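Local coordinates for protein SGNH-hydrolase family esterase (Altererythrobacter indicus, PDB 7C2A) that is an SGNH-hydrolase family esterase that hydrolyses ester bonds and may act on lysophospholipids, at residues Ser98-Leu101 and Glu102-Arg106. Residues are numbered along the deposited sequence; the frame is centred on the assembly and turned at random.
Sequences SGIL and EELQR
Ser98 to Leu101 offer their carbonyls to the amides of Glu102 to Gln105, four consecutive i to i+4 bonds of one alpha-helix, 90-106, the first of them 2.8 Å from Glu102 N to Ser98 O. The longest of the four runs 3.2 Å from Glu103 N to Gly99 O. On the buried side Ile100 and Leu104, one turn apart, extend together from the helix, and their branches meet where Ile100 CG2 lies 4.2 Å from Leu104 CD1. Leu101 CD2 reaches the same methyl, Leu104 CD1, at 4.3 Å. These three side chains fit the helix against the parallel sheet and its neighbours: Leu101 and Leu104 touch Val77 of strand 74-78, and Ile100 touches Leu58 of helix 54-66. On the outer side Glu102 sets its CG 3.3 Å from Ser98 O, and its carboxylate is hydrogen-bonded to Tyr141. Glu103 has CG anti to its backbone N (chi1 179°) and bends at chi2 (64°), which carries the carboxylate toward the end of the helix. Lys62 and Arg107 form salt bridges with it. In one of its two modelled conformers Arg106 also meets this carboxylate side-on, Arg106 NH2 lying 2.9 Å from Glu103 OE2, a grip therefore only partly established. A leucine at Glu103 would probably leave Lys62 and Arg107 without the carboxylate they share. The helix thus joins an apolar inner face to a charged C-terminal end, where one carboxylate probably balances part of the positive charge of Lys62, Arg107 and, in one conformer, Arg106.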
ATOM      1  N   SER A  98      -9.377  -2.332  10.693  1.00  9.77           N
ATOM      2  CA  SER A  98     -10.694  -2.077  11.270  1.00 10.33           C
ATOM      3  C   SER A  98     -10.685  -0.806  12.110  1.00  9.65           C
ATOM      4  O   SER A  98     -11.632  -0.018  12.062  1.00 10.56           O
ATOM      5  CB  SER A  98     -11.133  -3.266  12.128  1.00 11.12           C
ATOM      6  OG  SER A  98     -11.384  -4.417  11.357  1.00 12.92           O
ATOM      7  N   GLY A  99      -9.626  -0.598  12.893  1.00  9.54           N
ATOM      8  CA  GLY A  99      -9.539   0.611  13.694  1.00 10.03           C
ATOM      9  C   GLY A  99      -9.448   1.867  12.848  1.00  9.73           C
ATOM     10  O   GLY A  99     -10.022   2.899  13.200  1.00  9.93           O
ATOM     11  N   ILE A 100      -8.732   1.800  11.721  1.00  9.09           N
ATOM     12  CA  ILE A 100      -8.668   2.938  10.802  1.00  9.94           C
ATOM     13  C   ILE A 100     -10.048   3.243  10.231  1.00  8.91           C
ATOM     14  O   ILE A 100     -10.499   4.398  10.212  1.00 10.13           O
ATOM     15  CB  ILE A 100      -7.651   2.675   9.678  1.00  8.91           C
ATOM     16  CG1 ILE A 100      -6.245   2.530  10.259  1.00 10.10           C
ATOM     17  CG2 ILE A 100      -7.702   3.793   8.639  1.00  9.74           C
ATOM     18  CD1 ILE A 100      -5.254   1.925   9.296  1.00 10.02           C
ATOM     19  N   LEU A 101     -10.738   2.209   9.747  1.00  8.99           N
ATOM     20  CA  LEU A 101     -12.034   2.431   9.121  1.00 10.22           C
ATOM     21  C   LEU A 101     -13.063   2.881  10.141  1.00 10.22           C
ATOM     22  O   LEU A 101     -13.943   3.683   9.818  1.00 11.34           O
ATOM     23  CB  LEU A 101     -12.501   1.176   8.392  1.00 10.75           C
ATOM     24  CG  LEU A 101     -11.545   0.626   7.328  1.00 11.38           C
ATOM     25  CD1 LEU A 101     -12.269  -0.398   6.478  1.00 14.44           C
ATOM     26  CD2 LEU A 101     -10.957   1.731   6.463  1.00 13.56           C
ATOM     27  N   GLU A 102     -12.950   2.405  11.381  1.00 11.57           N
ATOM     28  CA  GLU A 102     -13.873   2.830  12.424  1.00 12.21           C
ATOM     29  C   GLU A 102     -13.726   4.313  12.719  1.00 11.87           C
ATOM     30  O   GLU A 102     -14.721   5.005  12.961  1.00 13.82           O
ATOM     31  CB  GLU A 102     -13.650   1.998  13.684  1.00 12.87           C
ATOM     32  CG  GLU A 102     -14.422   0.701  13.648  1.00 19.02           C
ATOM     33  CD  GLU A 102     -14.082  -0.262  14.765  1.00 30.39           C
ATOM     34  OE1 GLU A 102     -13.323   0.115  15.686  1.00 34.33           O
ATOM     35  OE2 GLU A 102     -14.583  -1.407  14.711  1.00 25.27           O
ATOM     36  N   GLU A 103     -12.495   4.819  12.733  1.00 11.25           N
ATOM     37  CA  GLU A 103     -12.291   6.248  12.934  1.00 11.11           C
ATOM     38  C   GLU A 103     -12.888   7.061  11.786  1.00 10.60           C
ATOM     39  O   GLU A 103     -13.552   8.079  12.014  1.00 12.22           O
ATOM     40  CB  GLU A 103     -10.802   6.529  13.109  1.00 12.17           C
ATOM     41  CG  GLU A 103     -10.466   7.999  13.294  1.00 13.74           C
ATOM     42  CD  GLU A 103     -11.053   8.609  14.559  1.00 16.26           C
ATOM     43  OE1 GLU A 103     -11.454   7.857  15.472  1.00 20.70           O
ATOM     44  OE2 GLU A 103     -11.120   9.851  14.642  1.00 15.61           O
ATOM     45  N   LEU A 104     -12.661   6.632  10.541  1.00 10.63           N
ATOM     46  CA  LEU A 104     -13.255   7.330   9.403  1.00 10.07           C
ATOM     47  C   LEU A 104     -14.776   7.294   9.476  1.00 11.37           C
ATOM     48  O   LEU A 104     -15.444   8.306   9.225  1.00 12.23           O
ATOM     49  CB  LEU A 104     -12.760   6.706   8.097  1.00 10.70           C
ATOM     50  CG  LEU A 104     -11.274   6.955   7.828  1.00  9.76           C
ATOM     51  CD1 LEU A 104     -10.735   5.989   6.775  1.00 10.99           C
ATOM     52  CD2 LEU A 104     -11.021   8.390   7.411  1.00 10.48           C
ATOM     53  N   GLN A 105     -15.340   6.137   9.829  1.00 12.04           N
ATOM     54  CA  GLN A 105     -16.790   6.006   9.930  1.00 14.34           C
ATOM     55  C   GLN A 105     -17.349   6.886  11.040  1.00 15.74           C
ATOM     56  O   GLN A 105     -18.423   7.485  10.887  1.00 16.24           O
ATOM     57  CB  GLN A 105     -17.141   4.544  10.187  1.00 18.24           C
ATOM     58  CG  GLN A 105     -18.563   4.157   9.845  1.00 22.69           C
ATOM     59  CD  GLN A 105     -18.765   2.661   9.917  1.00 25.65           C
ATOM     60  OE1 GLN A 105     -18.438   2.033  10.922  1.00 29.36           O
ATOM     61  NE2 GLN A 105     -19.291   2.079   8.846  1.00 28.84           N
ATOM     62  N   ARG A 106     -16.656   6.959  12.176  0.52 13.64           N
ATOM     63  CA  ARG A 106     -17.106   7.842  13.244  0.52 14.59           C
ATOM     64  C   ARG A 106     -17.277   9.262  12.727  0.52 13.89           C
ATOM     65  O   ARG A 106     -18.254   9.944  13.067  0.52 13.96           O
ATOM     66  CB  ARG A 106     -16.100   7.809  14.392  0.52 15.73           C
ATOM     67  CG  ARG A 106     -16.518   8.581  15.620  0.52 17.28           C
ATOM     68  CD  ARG A 106     -15.432   8.497  16.675  0.52 15.46           C
ATOM     69  NE  ARG A 106     -14.274   9.308  16.317  0.52 16.81           N
ATOM     70  CZ  ARG A 106     -14.211  10.626  16.475  0.52 18.79           C
ATOM     71  NH1 ARG A 106     -15.238  11.279  16.999  0.52 19.67           N
ATOM     72  NH2 ARG A 106     -13.121  11.287  16.116  0.52 17.10           N
TER